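Local structure of putative S41 protease (Bacteroides fragilis NCTC 9343, 3K50) at residues Gly133-Leu138 with Met165-Ser170; Phe179-Trp184 with Arg217-Gly222. The protein is a putative serine protease of family S41 that probably hydrolyses peptide bonds, pairing a peptidase domain of the ClpP/crotonase clan with a PDZ-like domain. All blocks are in the same frame, centred on the assembly; numbering follows the deposited sequence. Where two conformers were deposited one is given.

Interaction 1 and interaction 2 sit in different parts of the molecule, their centres 36 Å apart and their nearest atoms about 20 Å apart, so they do not touch. They follow one another along the chain. Interaction 1 closes the last hairpin of the five-stranded antiparallel sheet that includes the PDZ region, and the chain leaving it runs on to strand 176-184, the edge strand used by interaction 2 in the six-stranded mixed sheet of the peptidase region. The two differ in chemistry: interaction 1 is held by backbone hydrogen bonds and a serine hydroxyl, whereas interaction 2 has no hydrogen bond between its segments and joins strand to helix through hydrophobic side chains.

Interaction 1 of 2, residues Gly133-Leu138 with Met165-Ser170; sequences GSTRQL and MPASRS
Arg-136 and Met-165 (selenomethionine) form an antiparallel hydrogen-bonded pair where strands 136-146 and 154-165 meet at the open end of their hairpin. Arg-136 N gives its hydrogen to Met-165 O at 2.9 Å, and Met-165 N returns one to Arg-136 O at the same distance. Beyond this pair the backbones leave regular strand geometry, yet a second double link follows. Ser-168 N donates to Gly-133 O, while Gly-133 N points almost straight at Ser-168 OG (2.8 Å, 170° at the hydrogen). With chi1 near 51° the hydroxyl lies between its own backbone N and carbonyl carbon, where it accepts the Gly-133 N-H, as a carbonyl oxygen does in a ladder. Gly-133 has backbone angles at which a side chain would jam against the preceding carbonyl.

Between the two links a weaker polar contact joins in: Thr-135 CA approaches Met-165 O to 3.2 Å in a CH···O contact. Thr-135 CG2, anti to its backbone N, lies against the same oxygen.

The apolar contact falls on the side of the sheet that carries Arg-136, Met-165 and Leu-138. Leu-138 CD1 fits into the bend of the selenomethionine, 4.0 Å from Met-165 CE and 4.1 Å from both Met-165 SE and Met-165 CB. Strand 113-117 backs Leu-138 through Ile-114 and Met-117, and Met-165 also touches Pro-102 of helix 102-105. The guanidinium of Arg-136 turns away to Asn-118 and to a salt bridge with Glu-129.

Because Ser-168 donates its backbone N-H to Gly-133 and accepts the Gly-133 N-H on its hydroxyl oxygen, paired bonding continues past the last regular strand pair, tying the chain that leaves this PDZ-region sheet to the start of the hairpin.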
ATOM      1  N   GLY A 133     -16.621 -12.658  11.642  1.00 36.39           N
ATOM      2  CA  GLY A 133     -17.452 -13.532  12.435  1.00 36.56           C
ATOM      3  C   GLY A 133     -18.169 -12.786  13.532  1.00 37.56           C
ATOM      4  O   GLY A 133     -18.295 -11.562  13.490  1.00 35.58           O
ATOM      5  N   SER A 134     -18.627 -13.547  14.514  1.00 36.23           N
ATOM      6  CA  SER A 134     -19.352 -13.008  15.652  1.00 39.77           C
ATOM      7  C   SER A 134     -18.362 -12.505  16.705  1.00 38.52           C
ATOM      8  O   SER A 134     -17.141 -12.495  16.450  1.00 38.86           O
ATOM      9  CB  SER A 134     -20.274 -14.096  16.241  1.00 43.75           C
ATOM     10  OG  SER A 134     -19.491 -15.228  16.601  1.00 44.65           O
ATOM     11  N   THR A 135     -18.891 -12.046  17.854  1.00 36.64           N
ATOM     12  CA  THR A 135     -18.094 -11.595  18.968  1.00 37.62           C
ATOM     13  C   THR A 135     -17.221 -12.760  19.391  1.00 40.11           C
ATOM     14  O   THR A 135     -17.672 -13.893  19.330  1.00 42.07           O
ATOM     15  CB  THR A 135     -18.993 -11.149  20.123  1.00 41.02           C
ATOM     16  OG1 THR A 135     -19.769 -10.029  19.682  1.00 48.85           O
ATOM     17  CG2 THR A 135     -18.172 -10.743  21.333  1.00 42.84           C
ATOM     18  N   ARG A 136     -15.973 -12.499  19.784  1.00 39.47           N
ATOM     19  CA  ARG A 136     -15.041 -13.554  20.185  1.00 39.88           C
ATOM     20  C   ARG A 136     -14.345 -13.171  21.460  1.00 40.69           C
ATOM     21  O   ARG A 136     -14.211 -11.992  21.785  1.00 43.71           O
ATOM     22  CB  ARG A 136     -13.924 -13.778  19.134  1.00 42.92           C
ATOM     23  CG  ARG A 136     -14.316 -13.858  17.665  1.00 42.99           C
ATOM     24  CD  ARG A 136     -15.291 -14.970  17.381  1.00 62.21           C
ATOM     25  NE  ARG A 136     -14.926 -16.227  18.051  1.00 69.37           N
ATOM     26  CZ  ARG A 136     -14.104 -17.157  17.549  1.00 72.98           C
ATOM     27  NH1 ARG A 136     -13.540 -17.015  16.342  1.00 72.67           N
ATOM     28  NH2 ARG A 136     -13.859 -18.259  18.261  1.00 65.40           N
ATOM     29  N   GLN A 137     -13.866 -14.178  22.167  1.00 43.24           N
ATOM     30  CA  GLN A 137     -13.065 -13.982  23.364  1.00 44.26           C
ATOM     31  C   GLN A 137     -11.649 -14.322  22.942  1.00 42.44           C
ATOM     32  O   GLN A 137     -11.417 -15.417  22.426  1.00 43.30           O
ATOM     33  CB  GLN A 137     -13.502 -14.884  24.511  1.00 44.63           C
ATOM     34  CG  GLN A 137     -14.796 -14.443  25.156  1.00 53.77           C
ATOM     35  CD  GLN A 137     -14.703 -13.023  25.706  1.00 64.16           C
ATOM     36  OE1 GLN A 137     -15.587 -12.199  25.463  1.00 67.69           O
ATOM     37  NE2 GLN A 137     -13.598 -12.717  26.404  1.00 68.66           N
ATOM     38  N   LEU A 138     -10.711 -13.408  23.186  1.00 37.19           N
ATOM     39  CA  LEU A 138      -9.337 -13.631  22.769  1.00 34.82           C
ATOM     40  C   LEU A 138      -8.342 -13.662  23.914  1.00 34.10           C
ATOM     41  O   LEU A 138      -8.464 -12.876  24.857  1.00 35.10           O
ATOM     42  CB  LEU A 138      -8.922 -12.493  21.816  1.00 33.50           C
ATOM     43  CG  LEU A 138      -9.800 -12.175  20.595  1.00 26.56           C
ATOM     44  CD1 LEU A 138      -9.200 -11.037  19.726  1.00 22.21           C
ATOM     45  CD2 LEU A 138     -10.097 -13.420  19.714  1.00 26.71           C
HETATM   46  N   MSE A 165     -13.714  -9.162  21.515  1.00 36.07           N
HETATM   47  CA  MSE A 165     -13.724  -8.477  20.236  1.00 34.62           C
HETATM   48  C   MSE A 165     -15.128  -8.514  19.662  1.00 36.56           C
HETATM   49  O   MSE A 165     -15.691  -9.589  19.477  1.00 35.87           O
HETATM   50  CB  MSE A 165     -12.756  -9.108  19.229  1.00 31.85           C
HETATM   51  CG  MSE A 165     -12.634  -8.266  18.006  1.00 35.73           C
HETATM   52 SE   MSE A 165     -11.171  -8.761  16.905  0.75 29.13          SE
HETATM   53  CE  MSE A 165     -11.649 -10.611  16.567  1.00 33.92           C
ATOM     54  N   PRO A 166     -15.691  -7.342  19.330  1.00 36.22           N
ATOM     55  CA  PRO A 166     -17.055  -7.366  18.789  1.00 33.05           C
ATOM     56  C   PRO A 166     -17.131  -8.014  17.411  1.00 34.77           C
ATOM     57  O   PRO A 166     -16.082  -8.261  16.777  1.00 30.52           O
ATOM     58  CB  PRO A 166     -17.456  -5.876  18.718  1.00 36.72           C
ATOM     59  CG  PRO A 166     -16.365  -5.105  19.359  1.00 37.61           C
ATOM     60  CD  PRO A 166     -15.142  -5.983  19.436  1.00 37.25           C
ATOM     61  N   ALA A 167     -18.360  -8.291  16.956  1.00 34.11           N
ATOM     62  CA  ALA A 167     -18.585  -8.945  15.671  1.00 34.32           C
ATOM     63  C   ALA A 167     -18.053  -8.098  14.534  1.00 33.46           C
ATOM     64  O   ALA A 167     -18.048  -6.860  14.605  1.00 33.15           O
ATOM     65  CB  ALA A 167     -20.086  -9.271  15.458  1.00 32.46           C
ATOM     66  N   SER A 168     -17.588  -8.769  13.484  1.00 32.83           N
ATOM     67  CA  SER A 168     -17.097  -8.063  12.325  1.00 30.63           C
ATOM     68  C   SER A 168     -18.153  -7.180  11.667  1.00 31.90           C
ATOM     69  O   SER A 168     -19.340  -7.372  11.861  1.00 32.94           O
ATOM     70  CB  SER A 168     -16.572  -9.051  11.298  1.00 32.20           C
ATOM     71  OG  SER A 168     -17.498 -10.066  11.019  1.00 29.06           O
ATOM     72  N   ARG A 169     -17.716  -6.208  10.880  1.00 32.21           N
ATOM     73  CA  ARG A 169     -18.656  -5.337  10.177  1.00 34.15           C
ATOM     74  C   ARG A 169     -17.943  -4.736   9.009  1.00 30.35           C
ATOM     75  O   ARG A 169     -16.764  -4.934   8.895  1.00 32.01           O
ATOM     76  CB  ARG A 169     -19.276  -4.289  11.096  1.00 36.37           C
ATOM     77  CG  ARG A 169     -18.344  -3.364  11.740  1.00 39.73           C
ATOM     78  CD  ARG A 169     -19.080  -2.636  12.848  1.00 45.51           C
ATOM     79  NE  ARG A 169     -18.145  -1.667  13.377  1.00 46.19           N
ATOM     80  CZ  ARG A 169     -17.617  -1.643  14.598  1.00 45.51           C
ATOM     81  NH1 ARG A 169     -17.950  -2.483  15.585  1.00 45.59           N
ATOM     82  NH2 ARG A 169     -16.765  -0.685  14.833  1.00 48.86           N
ATOM     83  N   SER A 170     -18.688  -4.123   8.085  1.00 32.89           N
ATOM     84  CA  SER A 170     -18.110  -3.554   6.872  1.00 34.70           C
ATOM     85  C   SER A 170     -17.365  -2.276   7.262  1.00 34.89           C
ATOM     86  O   SER A 170     -17.979  -1.367   7.819  1.00 35.16           O
ATOM     87  CB  SER A 170     -19.221  -3.253   5.848  1.00 35.34           C
ATOM     88  OG  SER A 170     -18.645  -2.711   4.658  1.00 38.11           O
TER

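Interaction 2 of 2, residues Phe179-Trp184 with Arg217-Gly222; sequences FEIIPW and RDFQTG
Ile-181 and Phe-219 meet between an edge strand and the C-terminal part of a helix, their side chains sliding past each other in opposite directions. Ile-181 CG1 comes to the edge of the Phe-219 ring, in its plane and 3.8 Å from Phe-219 CD1. Glu-180 O also lies at the edge of this ring, 3.5 Å from Phe-219 CE1. The terminal Ile-181 CD1 reaches on to Asp-218 and Gly-222, 3.8 Å from Asp-218 O and 4.1 Å from Gly-222 CA. Glycine has no side chain to fill the space that CD1 occupies.

Phe-179, whose CG is anti to its backbone N (chi1 172°), extends toward Phe-219, and the two side chains approach tip to tip. In the conformer described here the rings are nearly parallel, at 15°, but slid apart with centroids 4.5 Å from each other. Phe-179 is modelled in two conformers and the closest carbons are implausibly near, so the detail of this offset pair is doubtful. Asp-218 crosses Phe-179 at about a right angle, its CB 3.5 Å from Phe-179 CZ in this conformer.

Strand 176-184 lies at one edge of the mixed sheet and pairs antiparallel with strand 187-194. Helix 207-221 is the connection of a beta-alpha-beta crossover from strand 187-194 to its parallel neighbour, strand 226-230. The short segments run almost parallel, with axes 9.4 Å apart at a signed crossing angle of -16°.

Farther out, Phe-219 makes an edge-to-face contact with Phe-227 of strand 226-230 and touches Leu-288. Arg-217 NH2 forms a salt bridge with Asp-218 OD1 at 3.2 Å, meeting the carboxylate on its syn side but somewhat out of its plane. One turn along the helix, Thr-221 OG1 and Thr-221 N both donate to Arg-217 O. On the strand, Glu-180 and Ile-182 make backbone hydrogen bonds with Tyr-191 and Val-189 of strand 187-194.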
ATOM      1  N   PHE A 179       0.332   9.759  12.182  0.50 30.61           N
ATOM      2  CA  PHE A 179       1.033  11.045  12.133  0.50 31.57           C
ATOM      3  C   PHE A 179       1.872  11.283  13.366  0.50 33.30           C
ATOM      4  O   PHE A 179       1.434  10.989  14.492  0.50 29.43           O
ATOM      5  CB  PHE A 179      -0.015  12.163  12.137  0.50 30.36           C
ATOM      6  CG  PHE A 179       0.543  13.569  12.282  0.50 28.62           C
ATOM      7  CD1 PHE A 179       0.785  14.136  13.541  0.50 35.01           C
ATOM      8  CD2 PHE A 179       0.760  14.354  11.147  0.50 26.03           C
ATOM      9  CE1 PHE A 179       1.274  15.470  13.678  0.50 24.49           C
ATOM     10  CE2 PHE A 179       1.231  15.668  11.268  0.50 29.54           C
ATOM     11  CZ  PHE A 179       1.494  16.221  12.559  0.50 29.86           C
ATOM     12  N   GLU A 180       3.065  11.830  13.187  1.00 37.30           N
ATOM     13  CA  GLU A 180       3.804  12.266  14.357  1.00 38.34           C
ATOM     14  C   GLU A 180       4.904  13.218  13.992  1.00 36.90           C
ATOM     15  O   GLU A 180       5.443  13.130  12.875  1.00 32.22           O
ATOM     16  CB  GLU A 180       4.537  11.084  14.989  1.00 38.52           C
ATOM     17  CG  GLU A 180       3.807  10.414  16.071  1.00 57.47           C
ATOM     18  CD  GLU A 180       4.738   9.688  16.884  1.00 65.27           C
ATOM     19  OE1 GLU A 180       5.551   8.950  16.277  1.00 71.40           O
ATOM     20  OE2 GLU A 180       4.689   9.900  18.108  1.00 75.25           O
ATOM     21  N   ILE A 181       5.243  14.104  14.943  1.00 33.71           N
ATOM     22  CA  ILE A 181       6.456  14.922  14.848  1.00 30.39           C
ATOM     23  C   ILE A 181       7.388  14.410  15.950  1.00 31.50           C
ATOM     24  O   ILE A 181       7.025  14.403  17.134  1.00 31.18           O
ATOM     25  CB  ILE A 181       6.212  16.418  14.996  1.00 32.06           C
ATOM     26  CG1 ILE A 181       5.339  16.898  13.830  1.00 34.63           C
ATOM     27  CG2 ILE A 181       7.569  17.170  15.009  1.00 32.13           C
ATOM     28  CD1 ILE A 181       4.734  18.269  14.042  1.00 33.88           C
ATOM     29  N   ILE A 182       8.573  13.974  15.547  1.00 30.53           N
ATOM     30  CA  ILE A 182       9.557  13.405  16.442  1.00 28.99           C
ATOM     31  C   ILE A 182      10.769  14.292  16.560  1.00 30.50           C
ATOM     32  O   ILE A 182      11.469  14.553  15.552  1.00 31.64           O
ATOM     33  CB  ILE A 182      10.003  12.041  15.859  1.00 32.15           C
ATOM     34  CG1 ILE A 182       8.750  11.155  15.610  1.00 32.44           C
ATOM     35  CG2 ILE A 182      11.098  11.350  16.719  1.00 32.76           C
ATOM     36  CD1 ILE A 182       9.015   9.952  14.670  1.00 30.08           C
ATOM     37  N   PRO A 183      11.054  14.796  17.765  1.00 31.87           N
ATOM     38  CA  PRO A 183      12.331  15.493  17.920  1.00 35.02           C
ATOM     39  C   PRO A 183      13.452  14.442  18.016  1.00 34.15           C
ATOM     40  O   PRO A 183      13.321  13.443  18.742  1.00 33.33           O
ATOM     41  CB  PRO A 183      12.161  16.223  19.237  1.00 36.47           C
ATOM     42  CG  PRO A 183      11.191  15.386  20.001  1.00 37.85           C
ATOM     43  CD  PRO A 183      10.275  14.768  19.013  1.00 34.65           C
ATOM     44  N   TRP A 184      14.524  14.612  17.271  1.00 33.13           N
ATOM     45  CA  TRP A 184      15.538  13.592  17.274  1.00 34.99           C
ATOM     46  C   TRP A 184      16.917  14.132  16.955  1.00 33.28           C
ATOM     47  O   TRP A 184      17.197  14.557  15.817  1.00 31.56           O
ATOM     48  CB  TRP A 184      15.145  12.485  16.275  1.00 37.15           C
ATOM     49  CG  TRP A 184      16.077  11.285  16.308  1.00 32.41           C
ATOM     50  CD1 TRP A 184      17.219  11.114  15.573  1.00 41.84           C
ATOM     51  CD2 TRP A 184      15.932  10.117  17.094  1.00 32.57           C
ATOM     52  NE1 TRP A 184      17.783   9.891  15.837  1.00 37.84           N
ATOM     53  CE2 TRP A 184      17.017   9.268  16.793  1.00 34.06           C
ATOM     54  CE3 TRP A 184      14.969   9.681  18.002  1.00 31.53           C
ATOM     55  CZ2 TRP A 184      17.153   8.010  17.354  1.00 38.21           C
ATOM     56  CZ3 TRP A 184      15.129   8.447  18.594  1.00 39.07           C
ATOM     57  CH2 TRP A 184      16.206   7.616  18.253  1.00 36.57           C
ATOM     58  N   ARG A 217       0.107  20.702   6.796  1.00 31.26           N
ATOM     59  CA  ARG A 217       0.007  21.957   7.474  1.00 32.90           C
ATOM     60  C   ARG A 217       0.573  21.827   8.918  1.00 30.41           C
ATOM     61  O   ARG A 217       1.313  22.693   9.362  1.00 28.26           O
ATOM     62  CB  ARG A 217      -1.452  22.396   7.530  1.00 30.52           C
ATOM     63  CG  ARG A 217      -1.677  23.815   8.145  1.00 35.08           C
ATOM     64  CD  ARG A 217      -3.136  23.990   8.598  1.00 44.57           C
ATOM     65  NE  ARG A 217      -3.497  22.930   9.541  1.00 61.57           N
ATOM     66  CZ  ARG A 217      -4.667  22.800  10.159  1.00 68.56           C
ATOM     67  NH1 ARG A 217      -5.635  23.695   9.980  1.00 64.02           N
ATOM     68  NH2 ARG A 217      -4.846  21.771  10.992  1.00 69.20           N
ATOM     69  N   ASP A 218       0.213  20.758   9.627  1.00 29.78           N
ATOM     70  CA  ASP A 218       0.695  20.492  10.993  1.00 31.74           C
ATOM     71  C   ASP A 218       2.211  20.263  10.979  1.00 30.99           C
ATOM     72  O   ASP A 218       2.926  20.766  11.850  1.00 28.63           O
ATOM     73  CB  ASP A 218      -0.025  19.288  11.617  1.00 33.92           C
ATOM     74  CG  ASP A 218      -1.507  19.561  11.948  1.00 38.50           C
ATOM     75  OD1 ASP A 218      -1.959  20.747  11.867  1.00 42.16           O
ATOM     76  OD2 ASP A 218      -2.205  18.575  12.286  1.00 43.03           O
ATOM     77  N   PHE A 219       2.709  19.579   9.950  1.00 35.52           N
ATOM     78  CA  PHE A 219       4.149  19.407   9.839  1.00 33.11           C
ATOM     79  C   PHE A 219       4.876  20.733   9.690  1.00 34.56           C
ATOM     80  O   PHE A 219       5.890  20.922  10.324  1.00 29.93           O
ATOM     81  CB  PHE A 219       4.539  18.505   8.693  1.00 36.27           C
ATOM     82  CG  PHE A 219       4.194  17.046   8.915  1.00 30.08           C
ATOM     83  CD1 PHE A 219       4.423  16.425  10.141  1.00 38.68           C
ATOM     84  CD2 PHE A 219       3.698  16.296   7.887  1.00 37.06           C
ATOM     85  CE1 PHE A 219       4.128  15.097  10.318  1.00 37.36           C
ATOM     86  CE2 PHE A 219       3.392  14.942   8.064  1.00 40.07           C
ATOM     87  CZ  PHE A 219       3.588  14.360   9.276  1.00 36.98           C
ATOM     88  N   GLN A 220       4.367  21.628   8.838  1.00 32.86           N
ATOM     89  CA  GLN A 220       5.015  22.921   8.631  1.00 33.71           C
ATOM     90  C   GLN A 220       4.960  23.760   9.936  1.00 34.82           C
ATOM     91  O   GLN A 220       5.943  24.351  10.341  1.00 36.78           O
ATOM     92  CB  GLN A 220       4.337  23.669   7.495  1.00 35.19           C
ATOM     93  CG  GLN A 220       4.987  24.996   7.150  1.00 38.40           C
ATOM     94  CD  GLN A 220       4.069  25.861   6.333  1.00 56.65           C
ATOM     95  OE1 GLN A 220       2.864  25.966   6.626  1.00 53.85           O
ATOM     96  NE2 GLN A 220       4.624  26.503   5.292  1.00 63.76           N
ATOM     97  N   THR A 221       3.808  23.796  10.590  1.00 33.65           N
ATOM     98  CA  THR A 221       3.678  24.491  11.837  1.00 32.82           C
ATOM     99  C   THR A 221       4.728  24.011  12.839  1.00 35.38           C
ATOM    100  O   THR A 221       5.312  24.825  13.545  1.00 33.95           O
ATOM    101  CB  THR A 221       2.293  24.269  12.430  1.00 35.67           C
ATOM    102  OG1 THR A 221       1.353  24.919  11.578  1.00 39.98           O
ATOM    103  CG2 THR A 221       2.210  24.847  13.898  1.00 31.69           C
ATOM    104  N   GLY A 222       4.978  22.707  12.867  1.00 33.71           N
ATOM    105  CA  GLY A 222       5.975  22.120  13.762  1.00 34.46           C
ATOM    106  C   GLY A 222       7.433  22.274  13.336  1.00 35.11           C
ATOM    107  O   GLY A 222       8.341  21.824  14.033  1.00 35.53           O
TER